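Alkylhalidase CmlS (Streptomyces venezuelae, PDB 3I3L) is a flavin-dependent halogenase of chloramphenicol biosynthesis that carries its FAD cofactor covalently bound through an aspartate. Local coordinates at residues 24-30 with 177-183; 310-314 with 334-338; 229-233 with 275-279. All blocks are in the same frame, centred on the assembly; numbering follows the deposited sequence.

Contact 1: 24-30 with 177-183; sequences SKVAIIG and SDFVIDA. With FAD (flavin-adenine dinucleotide), chain B.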
loop_
_atom_site.group_PDB
_atom_site.type_symbol
_atom_site.label_atom_id
_atom_site.label_comp_id
_atom_site.label_asym_id
_atom_site.label_seq_id
_atom_site.Cartn_x
_atom_site.Cartn_y
_atom_site.Cartn_z
ATOM N N SER A 24 10.826 10.140 -24.546
ATOM C CA SER A 24 9.566 10.861 -24.631
ATOM C C SER A 24 9.605 12.172 -23.888
ATOM O O SER A 24 10.306 12.346 -22.915
ATOM C CB SER A 24 8.416 10.018 -24.045
ATOM O OG SER A 24 8.121 8.903 -24.889
ATOM N N LYS A 25 8.825 13.116 -24.393
ATOM C CA LYS A 25 8.455 14.282 -23.614
ATOM C C LYS A 25 7.229 13.953 -22.744
ATOM O O LYS A 25 6.167 13.538 -23.272
ATOM C CB LYS A 25 8.095 15.419 -24.564
ATOM C CG LYS A 25 8.042 16.782 -23.902
ATOM C CD LYS A 25 8.100 17.881 -24.981
ATOM C CE LYS A 25 8.256 19.272 -24.363
ATOM N NZ LYS A 25 9.608 19.415 -23.637
ATOM N N VAL A 26 7.333 14.190 -21.440
ATOM C CA VAL A 26 6.256 13.791 -20.542
ATOM C C VAL A 26 5.825 14.906 -19.641
ATOM O O VAL A 26 6.652 15.439 -18.905
ATOM C CB VAL A 26 6.679 12.593 -19.621
ATOM C CG1 VAL A 26 5.482 12.142 -18.815
ATOM C CG2 VAL A 26 7.244 11.451 -20.448
ATOM N N ALA A 27 4.541 15.250 -19.687
ATOM C CA ALA A 27 3.950 16.187 -18.759
ATOM C C ALA A 27 3.441 15.432 -17.515
ATOM O O ALA A 27 2.881 14.323 -17.624
ATOM C CB ALA A 27 2.750 16.898 -19.378
ATOM N N ILE A 28 3.670 16.038 -16.345
ATOM C CA ILE A 28 3.240 15.458 -15.124
ATOM C C ILE A 28 2.410 16.440 -14.382
ATOM O O ILE A 28 2.881 17.514 -14.019
ATOM C CB ILE A 28 4.413 15.005 -14.238
ATOM C CG1 ILE A 28 5.143 13.814 -14.868
ATOM C CG2 ILE A 28 3.856 14.505 -12.852
ATOM C CD1 ILE A 28 6.456 13.455 -13.959
ATOM N N ILE A 29 1.166 16.077 -14.129
ATOM C CA ILE A 29 0.254 16.937 -13.340
ATOM C C ILE A 29 0.362 16.621 -11.858
ATOM O O ILE A 29 -0.020 15.522 -11.443
ATOM C CB ILE A 29 -1.232 16.651 -13.762
ATOM C CG1 ILE A 29 -1.428 16.873 -15.257
ATOM C CG2 ILE A 29 -2.232 17.484 -12.989
ATOM C CD1 ILE A 29 -2.627 16.062 -15.862
ATOM N N GLY A 30 0.816 17.594 -11.049
ATOM C CA GLY A 30 0.952 17.439 -9.622
ATOM C C GLY A 30 2.385 17.215 -9.171
ATOM O O GLY A 30 3.104 16.425 -9.733
ATOM N N SER A 177 2.690 17.076 -25.376
ATOM C CA SER A 177 3.680 16.090 -24.947
ATOM C C SER A 177 3.315 14.717 -25.491
ATOM O O SER A 177 2.202 14.522 -26.015
ATOM C CB SER A 177 3.790 16.117 -23.411
ATOM O OG SER A 177 2.560 15.634 -22.808
ATOM N N ASP A 178 4.260 13.779 -25.445
ATOM C CA ASP A 178 4.032 12.429 -25.869
ATOM C C ASP A 178 3.160 11.633 -24.854
ATOM O O ASP A 178 2.292 10.816 -25.268
ATOM C CB ASP A 178 5.350 11.696 -26.010
ATOM C CG ASP A 178 6.250 12.331 -27.074
ATOM O OD1 ASP A 178 5.713 12.561 -28.166
ATOM O OD2 ASP A 178 7.455 12.571 -26.788
ATOM N N PHE A 179 3.443 11.838 -23.565
ATOM C CA PHE A 179 2.662 11.187 -22.504
ATOM C C PHE A 179 2.279 12.177 -21.447
ATOM O O PHE A 179 2.901 13.286 -21.346
ATOM C CB PHE A 179 3.400 10.010 -21.875
ATOM C CG PHE A 179 3.560 8.857 -22.782
ATOM C CD1 PHE A 179 2.636 7.836 -22.799
ATOM C CD2 PHE A 179 4.687 8.748 -23.594
ATOM C CE1 PHE A 179 2.781 6.730 -23.648
ATOM C CE2 PHE A 179 4.842 7.632 -24.482
ATOM C CZ PHE A 179 3.914 6.623 -24.485
ATOM N N VAL A 180 1.221 11.828 -20.696
ATOM C CA VAL A 180 0.871 12.558 -19.513
ATOM C C VAL A 180 0.708 11.622 -18.330
ATOM O O VAL A 180 0.178 10.526 -18.476
ATOM C CB VAL A 180 -0.409 13.422 -19.712
ATOM C CG1 VAL A 180 -1.631 12.574 -20.099
ATOM C CG2 VAL A 180 -0.677 14.260 -18.425
ATOM N N ILE A 181 1.196 12.037 -17.163
ATOM C CA ILE A 181 0.901 11.320 -15.932
ATOM C C ILE A 181 -0.008 12.220 -15.091
ATOM O O ILE A 181 0.387 13.355 -14.740
ATOM C CB ILE A 181 2.172 10.983 -15.106
ATOM C CG1 ILE A 181 2.956 9.837 -15.761
ATOM C CG2 ILE A 181 1.777 10.626 -13.618
ATOM C CD1 ILE A 181 4.300 9.684 -15.152
ATOM N N ASP A 182 -1.186 11.722 -14.733
ATOM C CA ASP A 182 -1.983 12.457 -13.713
ATOM C C ASP A 182 -1.557 12.015 -12.308
ATOM O O ASP A 182 -1.825 10.895 -11.887
ATOM C CB ASP A 182 -3.475 12.254 -13.903
ATOM C CG ASP A 182 -4.327 13.134 -12.977
ATOM O OD1 ASP A 182 -3.760 13.843 -12.090
ATOM O OD2 ASP A 182 -5.586 13.078 -13.121
ATOM N N ALA A 183 -0.865 12.903 -11.598
ATOM C CA ALA A 183 -0.481 12.631 -10.222
ATOM C C ALA A 183 -1.073 13.759 -9.411
ATOM O O ALA A 183 -0.459 14.249 -8.452
ATOM C CB ALA A 183 1.034 12.604 -10.115
HETATM P PA FAD B . -1.172 14.442 -3.258
HETATM O O1A FAD B . -2.574 14.958 -3.028
HETATM O O2A FAD B . -0.317 14.277 -2.050
HETATM O O5B FAD B . -0.436 15.448 -4.314
HETATM C C5B FAD B . -1.117 15.896 -5.468
HETATM C C4B FAD B . -0.668 17.316 -5.882
HETATM O O4B FAD B . -1.340 17.639 -7.122
HETATM C C3B FAD B . -1.067 18.377 -4.884
HETATM O O3B FAD B . 0.071 19.030 -4.412
HETATM C C2B FAD B . -1.956 19.349 -5.675
HETATM O O2B FAD B . -1.623 20.674 -5.402
HETATM C C1B FAD B . -1.657 19.011 -7.127
HETATM N N9A FAD B . -2.712 19.213 -8.103
HETATM C C8A FAD B . -4.020 18.843 -8.002
HETATM N N7A FAD B . -4.655 19.183 -9.144
HETATM C C5A FAD B . -3.791 19.845 -9.948
HETATM C C6A FAD B . -3.934 20.412 -11.201
HETATM N N6A FAD B . -5.087 20.366 -11.843
HETATM N N1A FAD B . -2.828 20.972 -11.781
HETATM C C2A FAD B . -1.615 21.018 -11.138
HETATM N N3A FAD B . -1.491 20.443 -9.911
HETATM C C4A FAD B . -2.558 19.862 -9.320
HETATM N N1 FAD B . -0.777 8.222 3.489
HETATM C C2 FAD B . 0.315 7.646 4.114
HETATM O O2 FAD B . 1.179 7.149 3.403
HETATM N N3 FAD B . 0.419 7.608 5.479
HETATM C C4 FAD B . -0.561 8.147 6.270
HETATM O O4 FAD B . -0.426 8.119 7.536
HETATM C C4X FAD B . -1.683 8.702 5.652
HETATM N N5 FAD B . -2.672 9.265 6.411
HETATM C C5X FAD B . -3.722 9.903 5.790
HETATM C C6 FAD B . -4.747 10.472 6.559
HETATM C C7 FAD B . -5.832 11.037 5.932
HETATM C C7M FAD B . -6.943 11.676 6.730
HETATM C C8 FAD B . -5.852 11.076 4.542
HETATM C C8M FAD B . -6.946 11.762 3.827
HETATM C C9 FAD B . -4.860 10.475 3.759
HETATM C C9A FAD B . -3.790 9.894 4.423
HETATM N N10 FAD B . -2.798 9.367 3.648
HETATM C C10 FAD B . -1.775 8.731 4.244
HETATM C "C1'" FAD B . -3.065 9.313 2.182
HETATM C "C2'" FAD B . -1.964 10.023 1.430
HETATM O "O2'" FAD B . -1.800 11.262 1.992
HETATM C "C3'" FAD B . -2.157 10.123 -0.060
HETATM O "O3'" FAD B . -2.254 8.826 -0.605
HETATM C "C4'" FAD B . -0.934 10.831 -0.732
HETATM O "O4'" FAD B . -0.863 12.187 -0.385
HETATM C "C5'" FAD B . -1.081 10.773 -2.246
HETATM O "O5'" FAD B . 0.039 11.335 -2.867
HETATM P P FAD B . -0.212 11.938 -4.305
HETATM O O1P FAD B . -1.014 10.956 -5.129
HETATM O O2P FAD B . 1.102 12.465 -4.871
HETATM O O3P FAD B . -1.297 13.121 -4.101
#
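Ile-29 lays its CD1 methyl against CG2 of Val-180, 3.7 Å away, the two side chains crossing at a slant. Its other branch, CG2, lies anti to the backbone N (chi1 -57° for CG1). This methyl reaches the adenine of FAD, 3.7 Å from N1A. Ala-27 and Asp-182 share this face of the sheet, and Pro-189 and Ile-190 of helix 189-194 pack on it. The other face holds Val-26, Ile-28, Phe-179 and Ile-181. Ile-28 and Ile-181 run side by side there, with CG1 of Ile-28 4.1 Å from CB of Ile-181. Helices 33-44 and 327-347 pack against this face.

The strands are parallel, their short axes 19° apart. Ala-27 gives both its N-H and its carbonyl to the partner strand, and Ile-29 gives its N-H. The bond from Ile-29 N to Ile-181 O is 2.9 Å. Phe-179 O is gripped twice, by Ala-27 N and by Ser-177 OG (2.8 Å), from opposite faces of its carbonyl plane. Lys-25 O also takes two donors, the amides of Asp-178 and Phe-179. Asp-178 answers with OD2, which accepts Lys-25 N at 2.8 Å on its anti side. Ser-24 OG sits at the edge of the Phe-179 ring, 3.5 Å from CE2, and bonds to Thr-346.

Beyond the strand end, CA of Gly-30 comes within 3.4 Å of O4B of FAD. Gly-30 begins a GxGxxG-type sequence between strand 25-29 and helix 33-44. A parallel strand pair whose end meets the dinucleotide there is consistent with a Rossmann-type FAD-binding fold.

Contact 2: 310-314 with 334-338; sequences FFLCG and SAVSA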
loop_
_atom_site.group_PDB
_atom_site.type_symbol
_atom_site.label_atom_id
_atom_site.label_comp_id
_atom_site.label_asym_id
_atom_site.label_seq_id
_atom_site.Cartn_x
_atom_site.Cartn_y
_atom_site.Cartn_z
ATOM N N PHE A 310 -1.828 8.146 -21.409
ATOM C CA PHE A 310 -1.880 8.601 -20.018
ATOM C C PHE A 310 -1.747 7.457 -18.992
ATOM O O PHE A 310 -2.130 6.352 -19.263
ATOM C CB PHE A 310 -3.164 9.380 -19.745
ATOM C CG PHE A 310 -4.418 8.502 -19.627
ATOM C CD1 PHE A 310 -4.815 7.985 -18.374
ATOM C CD2 PHE A 310 -5.208 8.217 -20.740
ATOM C CE1 PHE A 310 -5.986 7.206 -18.265
ATOM C CE2 PHE A 310 -6.363 7.460 -20.632
ATOM C CZ PHE A 310 -6.755 6.951 -19.395
ATOM N N PHE A 311 -1.221 7.808 -17.824
ATOM C CA PHE A 311 -1.180 6.977 -16.665
ATOM C C PHE A 311 -1.719 7.815 -15.493
ATOM O O PHE A 311 -1.392 8.979 -15.374
ATOM C CB PHE A 311 0.277 6.544 -16.343
ATOM C CG PHE A 311 0.854 5.567 -17.349
ATOM C CD1 PHE A 311 0.946 4.234 -17.053
ATOM C CD2 PHE A 311 1.249 6.002 -18.604
ATOM C CE1 PHE A 311 1.373 3.311 -17.951
ATOM C CE2 PHE A 311 1.765 5.065 -19.542
ATOM C CZ PHE A 311 1.816 3.744 -19.225
ATOM N N LEU A 312 -2.524 7.189 -14.608
ATOM C CA LEU A 312 -2.882 7.781 -13.330
ATOM C C LEU A 312 -2.020 7.160 -12.233
ATOM O O LEU A 312 -1.864 5.920 -12.192
ATOM C CB LEU A 312 -4.378 7.525 -13.022
ATOM C CG LEU A 312 -5.396 7.700 -14.165
ATOM C CD1 LEU A 312 -6.775 7.359 -13.683
ATOM C CD2 LEU A 312 -5.381 9.161 -14.808
ATOM N N CYS A 313 -1.464 7.996 -11.333
ATOM C CA CYS A 313 -0.627 7.506 -10.238
ATOM C C CYS A 313 -1.126 8.059 -8.876
ATOM O O CYS A 313 -1.628 9.185 -8.816
ATOM C CB CYS A 313 0.844 7.966 -10.422
ATOM S SG CYS A 313 1.620 7.409 -11.949
ATOM N N GLY A 314 -1.002 7.275 -7.791
ATOM C CA GLY A 314 -1.378 7.745 -6.478
ATOM C C GLY A 314 -2.874 8.006 -6.357
ATOM O O GLY A 314 -3.638 7.344 -7.001
ATOM N N SER A 334 3.448 3.300 -7.734
ATOM C CA SER A 334 2.774 3.399 -9.023
ATOM C C SER A 334 3.537 4.406 -9.871
ATOM O O SER A 334 3.577 4.282 -11.080
ATOM C CB SER A 334 1.276 3.795 -8.881
ATOM O OG SER A 334 1.062 5.138 -8.398
ATOM N N ALA A 335 4.118 5.423 -9.228
ATOM C CA ALA A 335 4.868 6.461 -9.954
ATOM C C ALA A 335 6.072 5.831 -10.618
ATOM O O ALA A 335 6.310 6.044 -11.812
ATOM C CB ALA A 335 5.322 7.616 -8.968
ATOM N N VAL A 336 6.789 4.985 -9.872
ATOM C CA VAL A 336 7.922 4.240 -10.424
ATOM C C VAL A 336 7.460 3.332 -11.527
ATOM O O VAL A 336 8.145 3.233 -12.578
ATOM C CB VAL A 336 8.650 3.417 -9.336
ATOM C CG1 VAL A 336 9.497 2.315 -9.963
ATOM C CG2 VAL A 336 9.543 4.348 -8.459
ATOM N N SER A 337 6.322 2.679 -11.348
ATOM C CA SER A 337 5.823 1.750 -12.403
ATOM C C SER A 337 5.382 2.470 -13.649
ATOM O O SER A 337 5.527 1.967 -14.768
ATOM C CB SER A 337 4.642 0.908 -11.882
ATOM O OG SER A 337 5.079 0.107 -10.814
ATOM N N ALA A 338 4.769 3.626 -13.468
ATOM C CA ALA A 338 4.255 4.368 -14.628
ATOM C C ALA A 338 5.455 4.907 -15.442
ATOM O O ALA A 338 5.400 4.902 -16.641
ATOM C CB ALA A 338 3.371 5.575 -14.202
#
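Ala-338 presses its CB into the corner between Cys-313 and Phe-311. The apolar part of the contact centres on this methyl. SG of Cys-313 is 3.4 Å from it and points at the helix because it lies anti to its own carbonyl carbon (chi1 -59°). CB of Phe-311 is 3.9 Å from the same methyl, and the Phe-311 ring meets it obliquely. SG also lies 3.9 Å from CA of Ala-335, one turn back. The Phe-311 ring is held from elsewhere too: it stacks with His-356 and meets Tyr-359 edge-to-face.

This is strand-to-helix packing within the FAD-binding domain. Strand 310-312 belongs to the parallel part of the dinucleotide-binding sheet, and helix 327-347 packs on one face of that sheet.

The polar part is one hydrogen bond. The amide of Gly-314 donates to OG of Ser-334 at 3.0 Å, with an angle of 146° at the hydrogen. OG stands between the backbone N and the carbonyl carbon of Ser-334 (chi1 68°). It is also hydrogen-bonded to Leu-330 O in the preceding turn, so the hydroxyl ties the helix backbone to the segment just after the strand. Gly-314 adopts a positive phi here and touches FAD.

Contact 3: 229-233 with 275-279; sequences ITFED and KCAKA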
loop_
_atom_site.group_PDB
_atom_site.type_symbol
_atom_site.label_atom_id
_atom_site.label_comp_id
_atom_site.label_asym_id
_atom_site.label_seq_id
_atom_site.Cartn_x
_atom_site.Cartn_y
_atom_site.Cartn_z
ATOM N N ILE A 229 -6.604 3.307 16.969
ATOM C CA ILE A 229 -7.360 3.000 18.192
ATOM C C ILE A 229 -8.837 3.104 17.925
ATOM O O ILE A 229 -9.333 4.135 17.485
ATOM C CB ILE A 229 -6.999 3.974 19.314
ATOM C CG1 ILE A 229 -5.477 3.994 19.509
ATOM C CG2 ILE A 229 -7.797 3.670 20.617
ATOM C CD1 ILE A 229 -4.975 4.880 20.682
ATOM N N THR A 230 -9.516 1.983 18.086
ATOM C CA THR A 230 -10.931 1.918 17.812
ATOM C C THR A 230 -11.749 2.535 18.973
ATOM O O THR A 230 -11.371 2.424 20.128
ATOM C CB THR A 230 -11.407 0.502 17.541
ATOM O OG1 THR A 230 -11.270 -0.305 18.726
ATOM C CG2 THR A 230 -10.600 -0.119 16.377
ATOM N N PHE A 231 -12.861 3.168 18.621
ATOM C CA PHE A 231 -13.926 3.564 19.573
ATOM C C PHE A 231 -15.277 3.385 18.845
ATOM O O PHE A 231 -15.327 2.848 17.708
ATOM C CB PHE A 231 -13.715 5.010 20.049
ATOM C CG PHE A 231 -13.977 6.073 18.973
ATOM C CD1 PHE A 231 -15.081 6.912 19.066
ATOM C CD2 PHE A 231 -13.056 6.296 17.927
ATOM C CE1 PHE A 231 -15.297 7.907 18.110
ATOM C CE2 PHE A 231 -13.258 7.300 16.951
ATOM C CZ PHE A 231 -14.394 8.075 17.029
ATOM N N GLU A 232 -16.370 3.850 19.467
ATOM C CA GLU A 232 -17.718 3.584 18.977
ATOM C C GLU A 232 -17.977 3.941 17.538
ATOM O O GLU A 232 -18.660 3.197 16.856
ATOM C CB GLU A 232 -18.795 4.350 19.837
ATOM C CG GLU A 232 -20.229 4.278 19.135
ATOM C CD GLU A 232 -21.406 4.859 19.981
ATOM O OE1 GLU A 232 -21.409 6.078 20.300
ATOM O OE2 GLU A 232 -22.341 4.077 20.316
ATOM N N ASP A 233 -17.513 5.127 17.124
ATOM C CA ASP A 233 -17.861 5.709 15.841
ATOM C C ASP A 233 -16.703 5.617 14.824
ATOM O O ASP A 233 -16.712 6.335 13.791
ATOM C CB ASP A 233 -18.262 7.214 15.975
ATOM C CG ASP A 233 -19.517 7.433 16.794
ATOM O OD1 ASP A 233 -20.519 6.715 16.574
ATOM O OD2 ASP A 233 -19.483 8.361 17.632
ATOM N N LYS A 275 -14.493 10.456 23.562
ATOM C CA LYS A 275 -15.131 9.137 23.645
ATOM C C LYS A 275 -14.148 7.982 23.581
ATOM O O LYS A 275 -14.550 6.844 23.795
ATOM C CB LYS A 275 -16.144 8.972 22.530
ATOM C CG LYS A 275 -17.375 9.870 22.649
ATOM C CD LYS A 275 -18.379 9.610 21.494
ATOM C CE LYS A 275 -19.381 8.365 21.750
ATOM N NZ LYS A 275 -18.766 6.978 22.187
ATOM N N CYS A 276 -12.872 8.263 23.239
ATOM C CA CYS A 276 -11.859 7.210 23.016
ATOM C C CYS A 276 -10.920 7.194 24.210
ATOM O O CYS A 276 -9.909 7.920 24.247
ATOM C CB CYS A 276 -11.070 7.444 21.716
ATOM S SG CYS A 276 -9.802 6.165 21.421
ATOM N N ALA A 277 -11.266 6.360 25.196
ATOM C CA ALA A 277 -10.572 6.372 26.479
ATOM C C ALA A 277 -9.052 6.118 26.338
ATOM O O ALA A 277 -8.255 6.908 26.837
ATOM C CB ALA A 277 -11.265 5.359 27.485
ATOM N N LYS A 278 -8.632 5.040 25.665
ATOM C CA LYS A 278 -7.187 4.753 25.547
ATOM C C LYS A 278 -6.456 5.964 24.914
ATOM O O LYS A 278 -5.316 6.295 25.296
ATOM C CB LYS A 278 -6.916 3.463 24.780
ATOM C CG LYS A 278 -7.330 2.090 25.542
ATOM C CD LYS A 278 -7.970 0.996 24.521
ATOM C CE LYS A 278 -9.524 1.184 24.194
ATOM N NZ LYS A 278 -10.143 2.686 24.412
ATOM N N ALA A 279 -7.116 6.665 23.979
ATOM C CA ALA A 279 -6.498 7.860 23.372
ATOM C C ALA A 279 -6.367 9.030 24.353
ATOM O O ALA A 279 -5.351 9.651 24.423
ATOM C CB ALA A 279 -7.239 8.304 22.088
HETATM O O HOH W 1 -16.104 5.445 21.853
#
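Cys-276 turns its SG anti to its backbone N (chi1 180°), and Ile-229 does the same with its CG2 methyl. These two settings bring SG of Cys-276 and CG2 of Ile-229 to 3.3 Å, short for sulfur against a methyl, so the packing is tight here. CB of Phe-231 packs 4.0 Å from CB of Cys-276. The Phe-231 and Lys-275 side chains cross at about a right angle, and CB of Lys-275 approaches the ring obliquely. At the far end of the contact, CD1 of Ile-229 lies 4.3 Å from CB of Ala-279.

The Lys-275 chain bends twice near its end and curls back over the turn after the strand. Its NZ forms a salt bridge to OE1 of Glu-232, weak as a hydrogen bond at 3.4 Å. A water bridges the two segments beside it. It accepts from Glu-232 N and Lys-275 NZ and donates to Lys-275 O, 2.9 Å from the water oxygen. The water lies in the plane of the Phe-231 ring, at its edge.

Cys-276 is the N-cap residue of helix 277-283, so the contact sets the start of this helix on the end of strand 226-231. Strand 234-240 adds Val-236, which touches both Phe-231 and Cys-276. On the other flank of strand 226-231, Leu-97 of strand 89-97 touches Ile-229 and Lys-278.

Contacts 1 and 2 adjoin, their centres about 10 Å apart. Strands 179-182 and 310-312 are neighbours in one sheet. The pairs Asp-182 N with Phe-311 O (2.8 Å) and Asp-182 O with Cys-313 N (3.0 Å) are probable hydrogen bonds between them. Side chains meet as well: CG2 of Ile-181 is 3.6 Å from SG of Cys-313. Both contacts reach FAD, contact 1 at the adenosine half and contact 2 through Gly-314. Contact 3 sets a helix start against the other sheet, on the opposite side of the chain's centre. Its centre is about 43 Å from that of contact 1 and about 36 Å from that of contact 2. The Phe-231 side chain lies about 13 Å from FAD, away from the cofactor site.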